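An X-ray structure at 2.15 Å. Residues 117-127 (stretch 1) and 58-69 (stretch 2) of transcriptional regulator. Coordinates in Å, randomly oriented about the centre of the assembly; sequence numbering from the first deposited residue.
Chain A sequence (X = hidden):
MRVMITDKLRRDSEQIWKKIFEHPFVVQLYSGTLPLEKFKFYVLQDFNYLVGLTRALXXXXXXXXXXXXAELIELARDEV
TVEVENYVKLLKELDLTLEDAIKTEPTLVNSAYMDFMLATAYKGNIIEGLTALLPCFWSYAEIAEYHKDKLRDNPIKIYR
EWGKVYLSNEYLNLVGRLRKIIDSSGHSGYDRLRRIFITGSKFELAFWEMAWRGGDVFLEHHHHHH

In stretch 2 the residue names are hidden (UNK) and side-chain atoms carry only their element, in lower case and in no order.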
ATOM      1  N   MET A 117      -0.999   6.879  11.731  1.00 20.61           N
ATOM      2  CA  MET A 117       0.246   6.093  11.685  1.00 23.41           C
ATOM      3  C   MET A 117       0.319   5.254  10.399  1.00 23.82           C
ATOM      4  O   MET A 117       1.313   5.290   9.677  1.00 22.86           O
ATOM      5  CB  MET A 117       0.348   5.121  12.874  1.00 19.59           C
ATOM      6  CG  MET A 117       0.186   5.756  14.269  1.00 28.02           C
ATOM      7  SD  MET A 117       0.716   4.665  15.604  1.00 31.43           S
ATOM      8  CE  MET A 117       0.201   3.130  15.020  1.00 29.80           C
ATOM      9  N   LEU A 118      -0.737   4.487  10.131  1.00 22.76           N
ATOM     10  CA  LEU A 118      -0.759   3.625   8.963  1.00 24.46           C
ATOM     11  C   LEU A 118      -0.702   4.442   7.676  1.00 22.00           C
ATOM     12  O   LEU A 118       0.060   4.135   6.771  1.00 24.93           O
ATOM     13  CB  LEU A 118      -2.020   2.753   8.973  1.00 25.49           C
ATOM     14  CG  LEU A 118      -2.056   1.682   7.873  1.00 27.53           C
ATOM     15  CD1 LEU A 118      -0.846   0.770   7.998  1.00 22.29           C
ATOM     16  CD2 LEU A 118      -3.325   0.873   7.991  1.00 26.18           C
ATOM     17  N   ALA A 119      -1.517   5.481   7.596  1.00 23.80           N
ATOM     18  CA  ALA A 119      -1.523   6.329   6.408  1.00 27.26           C
ATOM     19  C   ALA A 119      -0.147   6.950   6.138  1.00 25.15           C
ATOM     20  O   ALA A 119       0.289   7.059   4.979  1.00 26.49           O
ATOM     21  CB  ALA A 119      -2.576   7.428   6.556  1.00 23.68           C
ATOM     22  N   THR A 120       0.536   7.364   7.197  1.00 24.85           N
ATOM     23  CA  THR A 120       1.855   7.981   7.041  1.00 24.51           C
ATOM     24  C   THR A 120       2.898   6.957   6.606  1.00 22.59           C
ATOM     25  O   THR A 120       3.775   7.250   5.783  1.00 20.38           O
ATOM     26  CB  THR A 120       2.287   8.678   8.341  1.00 26.14           C
ATOM     27  OG1 THR A 120       1.257   9.583   8.747  1.00 23.53           O
ATOM     28  CG2 THR A 120       3.556   9.478   8.127  1.00 27.69           C
ATOM     29  N   ALA A 121       2.797   5.747   7.147  1.00 23.74           N
ATOM     30  CA  ALA A 121       3.707   4.669   6.770  1.00 21.24           C
ATOM     31  C   ALA A 121       3.514   4.339   5.278  1.00 23.52           C
ATOM     32  O   ALA A 121       4.466   4.056   4.551  1.00 19.38           O
ATOM     33  CB  ALA A 121       3.410   3.433   7.601  1.00 21.72           C
ATOM     34  N   TYR A 122       2.263   4.373   4.832  1.00 23.11           N
ATOM     35  CA  TYR A 122       1.947   4.061   3.453  1.00 24.40           C
ATOM     36  C   TYR A 122       2.401   5.117   2.452  1.00 23.03           C
ATOM     37  O   TYR A 122       3.040   4.807   1.450  1.00 24.55           O
ATOM     38  CB  TYR A 122       0.431   3.824   3.286  1.00 23.87           C
ATOM     39  CG  TYR A 122       0.021   3.754   1.831  1.00 24.38           C
ATOM     40  CD1 TYR A 122      -0.400   4.895   1.158  1.00 23.87           C
ATOM     41  CD2 TYR A 122       0.176   2.567   1.093  1.00 20.93           C
ATOM     42  CE1 TYR A 122      -0.653   4.871  -0.213  1.00 27.47           C
ATOM     43  CE2 TYR A 122      -0.064   2.533  -0.280  1.00 19.25           C
ATOM     44  CZ  TYR A 122      -0.480   3.695  -0.931  1.00 26.29           C
ATOM     45  OH  TYR A 122      -0.702   3.701  -2.296  1.00 23.15           O
ATOM     46  N   LYS A 123       2.076   6.369   2.705  1.00 22.68           N
ATOM     47  CA  LYS A 123       2.456   7.379   1.739  1.00 27.52           C
ATOM     48  C   LYS A 123       3.874   7.897   1.770  1.00 27.20           C
ATOM     49  O   LYS A 123       4.370   8.337   0.734  1.00 27.05           O
ATOM     50  CB  LYS A 123       1.481   8.554   1.774  1.00 30.05           C
ATOM     51  CG  LYS A 123       1.224   9.120   3.122  1.00 41.19           C
ATOM     52  CD  LYS A 123       0.148  10.182   3.028  1.00 43.01           C
ATOM     53  CE  LYS A 123      -0.198  10.705   4.402  1.00 42.04           C
ATOM     54  NZ  LYS A 123      -0.999  11.943   4.303  1.00 42.74           N
ATOM     55  N   GLY A 124       4.553   7.796   2.909  1.00 25.27           N
ATOM     56  CA  GLY A 124       5.905   8.345   2.976  1.00 25.80           C
ATOM     57  C   GLY A 124       7.014   7.334   2.969  1.00 26.29           C
ATOM     58  O   GLY A 124       6.738   6.127   3.013  1.00 26.80           O
ATOM     59  N   ASN A 125       8.260   7.814   2.897  1.00 25.19           N
ATOM     60  CA  ASN A 125       9.429   6.931   2.925  1.00 26.64           C
ATOM     61  C   ASN A 125       9.551   6.365   4.357  1.00 26.60           C
ATOM     62  O   ASN A 125       8.706   6.670   5.218  1.00 26.11           O
ATOM     63  CB  ASN A 125      10.709   7.694   2.531  1.00 28.30           C
ATOM     64  CG  ASN A 125      10.922   8.969   3.348  1.00 31.98           C
ATOM     65  OD1 ASN A 125      10.684   8.996   4.559  1.00 25.32           O
ATOM     66  ND2 ASN A 125      11.389  10.032   2.679  1.00 25.78           N
ATOM     67  N   ILE A 126      10.586   5.571   4.635  1.00 26.03           N
ATOM     68  CA  ILE A 126      10.713   4.975   5.969  1.00 28.03           C
ATOM     69  C   ILE A 126      10.952   5.984   7.082  1.00 27.13           C
ATOM     70  O   ILE A 126      10.431   5.832   8.192  1.00 29.82           O
ATOM     71  CB  ILE A 126      11.824   3.913   6.028  1.00 30.23           C
ATOM     72  CG1 ILE A 126      13.187   4.578   6.044  1.00 36.89           C
ATOM     73  CG2 ILE A 126      11.703   2.987   4.827  1.00 35.82           C
ATOM     74  CD1 ILE A 126      14.255   3.749   6.711  1.00 40.84           C
ATOM     75  N   ILE A 127      11.726   7.025   6.794  1.00 24.34           N
ATOM     76  CA  ILE A 127      11.987   8.052   7.803  1.00 21.55           C
ATOM     77  C   ILE A 127      10.689   8.753   8.186  1.00 22.24           C
ATOM     78  O   ILE A 127      10.421   9.031   9.375  1.00 19.76           O
ATOM     79  CB  ILE A 127      12.979   9.103   7.291  1.00 22.00           C
ATOM     80  CG1 ILE A 127      14.316   8.431   6.993  1.00 26.97           C
ATOM     81  CG2 ILE A 127      13.158  10.196   8.336  1.00 18.32           C
ATOM     82  CD1 ILE A 127      14.932   7.736   8.210  1.00 29.29           C
ATOM     83  N   UNK A  58       4.562  -2.887  10.297  1.00 22.55           N
ATOM     84  CA  UNK A  58       4.618  -3.884   9.236  1.00 23.63           C
ATOM     85  C   UNK A  58       4.763  -3.179   7.874  1.00 22.15           C
ATOM     86  O   UNK A  58       5.594  -3.564   7.062  1.00 24.15           O
ATOM     87  c   UNK A  58       3.357  -4.763   9.257  1.00 16.49           C
ATOM     88  N   UNK A  59       3.956  -2.153   7.624  1.00 19.39           N
ATOM     89  CA  UNK A  59       4.064  -1.439   6.347  1.00 24.19           C
ATOM     90  C   UNK A  59       5.461  -0.807   6.193  1.00 23.17           C
ATOM     91  O   UNK A  59       6.104  -0.943   5.149  1.00 23.07           O
ATOM     92  c   UNK A  59       3.230   0.452   4.946  1.00 21.92           C
ATOM     93  c   UNK A  59       2.993  -0.342   6.216  1.00 22.00           C
ATOM     94  c   UNK A  59       1.608  -0.970   6.207  1.00 24.29           C
ATOM     95  N   UNK A  60       5.939  -0.122   7.224  1.00 23.01           N
ATOM     96  CA  UNK A  60       7.273   0.470   7.134  1.00 24.28           C
ATOM     97  C   UNK A  60       8.292  -0.634   6.810  1.00 23.08           C
ATOM     98  O   UNK A  60       9.126  -0.490   5.906  1.00 24.05           O
ATOM     99  c   UNK A  60       7.062   3.063  10.009  1.00 23.60           C
ATOM    100  c   UNK A  60       7.682   1.160   8.450  1.00 23.38           C
ATOM    101  c   UNK A  60       9.150   1.621   8.366  1.00 23.03           C
ATOM    102  c   UNK A  60       6.762   2.350   8.715  1.00 24.70           C
ATOM    103  N   UNK A  61       8.198  -1.757   7.509  1.00 24.66           N
ATOM    104  CA  UNK A  61       9.146  -2.841   7.258  1.00 27.57           C
ATOM    105  C   UNK A  61       9.034  -3.385   5.834  1.00 27.43           C
ATOM    106  O   UNK A  61      10.043  -3.725   5.203  1.00 24.89           O
ATOM    107  o   UNK A  61       7.874  -4.799   7.859  1.00 38.42           O
ATOM    108  c   UNK A  61       8.946  -3.979   8.257  1.00 28.07           C
ATOM    109  N   UNK A  62       7.813  -3.460   5.320  1.00 24.84           N
ATOM    110  CA  UNK A  62       7.608  -3.985   3.977  1.00 25.44           C
ATOM    111  C   UNK A  62       8.310  -3.155   2.886  1.00 25.22           C
ATOM    112  O   UNK A  62       8.571  -3.645   1.787  1.00 28.32           O
ATOM    113  o   UNK A  62       5.582  -2.748   3.460  1.00 20.62           O
ATOM    114  c   UNK A  62       6.108  -4.048   3.687  1.00 25.27           C
ATOM    115  N   UNK A  63       8.644  -1.912   3.212  1.00 26.45           N
ATOM    116  CA  UNK A  63       9.261  -0.985   2.268  1.00 27.65           C
ATOM    117  C   UNK A  63      10.739  -0.716   2.535  1.00 29.70           C
ATOM    118  O   UNK A  63      11.460  -0.201   1.682  1.00 31.17           O
ATOM    119  n   UNK A  63       5.528   3.716   1.966  1.00 22.23           N
ATOM    120  c   UNK A  63       8.479   0.333   2.300  1.00 26.94           C
ATOM    121  c   UNK A  63       6.137   1.353   2.419  1.00 33.22           C
ATOM    122  c   UNK A  63       6.987   0.127   2.039  1.00 26.18           C
ATOM    123  c   UNK A  63       6.467   2.595   1.605  1.00 26.93           C
ATOM    124  N   UNK A  64      11.185  -1.084   3.719  1.00 29.42           N
ATOM    125  CA  UNK A  64      12.549  -0.855   4.111  1.00 30.44           C
ATOM    126  C   UNK A  64      13.546  -1.789   3.445  1.00 31.22           C
ATOM    127  O   UNK A  64      13.201  -2.839   2.906  1.00 32.41           O
ATOM    128  c   UNK A  64      12.659  -0.967   5.625  1.00 30.62           C
ATOM    129  N   UNK A  65      14.801  -1.375   3.470  1.00 32.15           N
ATOM    130  CA  UNK A  65      15.881  -2.182   2.922  1.00 36.73           C
ATOM    131  C   UNK A  65      16.356  -3.103   4.048  1.00 35.04           C
ATOM    132  O   UNK A  65      16.113  -2.832   5.233  1.00 33.75           O
ATOM    133  o   UNK A  65      18.067  -1.972  -0.663  1.00 58.26           O
ATOM    134  c   UNK A  65      17.011  -1.850   0.003  1.00 54.61           C
ATOM    135  o   UNK A  65      16.024  -2.609  -0.150  1.00 59.24           O
ATOM    136  c   UNK A  65      16.932  -0.742   1.052  1.00 47.36           C
ATOM    137  c   UNK A  65      17.044  -1.280   2.477  1.00 40.19           C
ATOM    138  N   UNK A  66      17.001  -4.200   3.681  1.00 31.98           N
ATOM    139  CA  UNK A  66      17.538  -5.110   4.678  1.00 32.00           C
ATOM    140  C   UNK A  66      18.880  -4.482   5.073  1.00 31.37           C
ATOM    141  O   UNK A  66      19.550  -3.876   4.237  1.00 30.56           O
ATOM    142  c   UNK A  66      18.099  -9.100   6.819  1.00 33.27           C
ATOM    143  c   UNK A  66      17.745  -6.490   4.064  1.00 31.38           C
ATOM    144  c   UNK A  66      18.347  -7.495   5.011  1.00 33.14           C
ATOM    145  c   UNK A  66      17.541  -8.230   5.880  1.00 33.13           C
ATOM    146  c   UNK A  66      20.297  -8.525   6.020  1.00 33.09           C
ATOM    147  c   UNK A  66      19.729  -7.659   5.091  1.00 32.87           C
ATOM    148  c   UNK A  66      19.481  -9.238   6.880  1.00 33.82           C
ATOM    149  o   UNK A  66      20.053 -10.083   7.798  1.00 33.74           O
ATOM    150  N   UNK A  67      19.298  -4.613   6.340  1.00 30.09           N
ATOM    151  CA  UNK A  67      18.696  -5.277   7.501  1.00 29.98           C
ATOM    152  C   UNK A  67      17.693  -4.458   8.313  1.00 29.73           C
ATOM    153  O   UNK A  67      17.120  -4.977   9.273  1.00 31.25           O
ATOM    154  c   UNK A  67      19.911  -5.628   8.344  1.00 29.97           C
ATOM    155  c   UNK A  67      20.667  -4.165   6.671  1.00 32.83           C
ATOM    156  c   UNK A  67      20.733  -4.377   8.193  1.00 27.07           C
ATOM    157  N   UNK A  68      17.494  -3.188   7.972  1.00 27.85           N
ATOM    158  CA  UNK A  68      16.551  -2.378   8.732  1.00 30.66           C
ATOM    159  C   UNK A  68      15.163  -3.027   8.737  1.00 32.39           C
ATOM    160  O   UNK A  68      14.446  -2.988   9.741  1.00 28.95           O
ATOM    161  c   UNK A  68      15.573  -0.080  10.352  1.00 32.81           C
ATOM    162  c   UNK A  68      15.407  -0.054   8.838  1.00 35.36           C
ATOM    163  c   UNK A  68      15.550   1.367   8.329  1.00 34.06           C
ATOM    164  c   UNK A  68      16.461  -0.955   8.168  1.00 31.12           C
ATOM    165  N   UNK A  69      14.794  -3.627   7.613  1.00 29.24           N
ATOM    166  CA  UNK A  69      13.503  -4.299   7.496  1.00 34.56           C
ATOM    167  C   UNK A  69      13.362  -5.388   8.569  1.00 33.52           C
ATOM    168  O   UNK A  69      12.290  -5.570   9.155  1.00 34.39           O
ATOM    169  c   UNK A  69      13.375  -4.942   6.116  1.00 34.97           C
ATOM    170  c   UNK A  69      12.583  -6.458   3.359  1.00 47.96           C
ATOM    171  c   UNK A  69      12.184  -5.856   5.989  1.00 43.34           C
ATOM    172  s   UNK A  69      12.591  -7.273   4.953  1.00 46.10           S
TER

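Position 58 carries a single side-chain carbon, pointing sideways and touching nothing on stretch 1; it is Ala58. At position 59 three carbons form a fork at the first, and the CA-to-CB bond points toward stretch 1. One tip lies 3.5 Å from CD1 of Leu118, and the other 4.0 Å from CB of Ala121. A carbon bearing two methyls, with no oxygen, is valine, Val59. Position 60 has four carbons, forked at the first with one arm two carbons long, the pattern of isoleucine. The inner carbon of the longer arm packs against Ala121, so that CG1 of Ile60 is 3.7 Å from CB of Ala121, while its CG2 is 4.2 Å from CB of Ile126.

Positions 61 and 62 each show one carbon followed by one oxygen, and neither touches stretch 1. Both are serines, whose hydroxyls turn back onto carbonyls three residues earlier: Ser61 OG donates to Ala58 O at 2.7 Å and Ser62 OG to Val59 O at 2.5 Å.

Position 63 is an unbranched run of four carbons ending in nitrogen; its CA-to-CB bond points toward stretch 1 and its nitrogen reaches three backbone oxygens there, which suits the amine of Lys63. Position 64 has one carbon, 4.1 Å from CG2 of Ile126, and is Ala64. At position 65 three carbons end in two oxygens, a carboxylate that leads away from stretch 1; this is Glu65. Position 66 has one carbon and a six-carbon ring bearing an oxygen, far from stretch 1: Tyr66. Three carbons at position 67 close a ring onto the backbone nitrogen, giving Pro67, preceded by a cis peptide bond. Position 68 holds four carbons forked at the second, hence leucine; Leu68 CD2 comes within 3.2 Å of CD1 of Ile126. Position 69, an unbranched chain of two carbons, a sulfur and a carbon, is Met69, out of reach of stretch 1.

The two helices run nearly parallel, 9° apart, with axes approaching to 8.7 Å. The small side chain of Ala121 leaves room for Val59 and Ile60, and its CA lies 5.5 Å from CA of Ile60. Where helix 117-123 ends, its last carbonyls lack the amide partners of a continuing helix. Lys63 NZ donates to Ala121 O and Tyr122 O, both at 2.8 Å, and to Gly124 O at 2.9 Å, tying its ammonium to the helix terminus. Beyond this polar clasp, Ile126 extends the apolar contact across Ile60, Ala64 and Leu68.

Stretch 2 (58-69) AVISSKAEYPLM
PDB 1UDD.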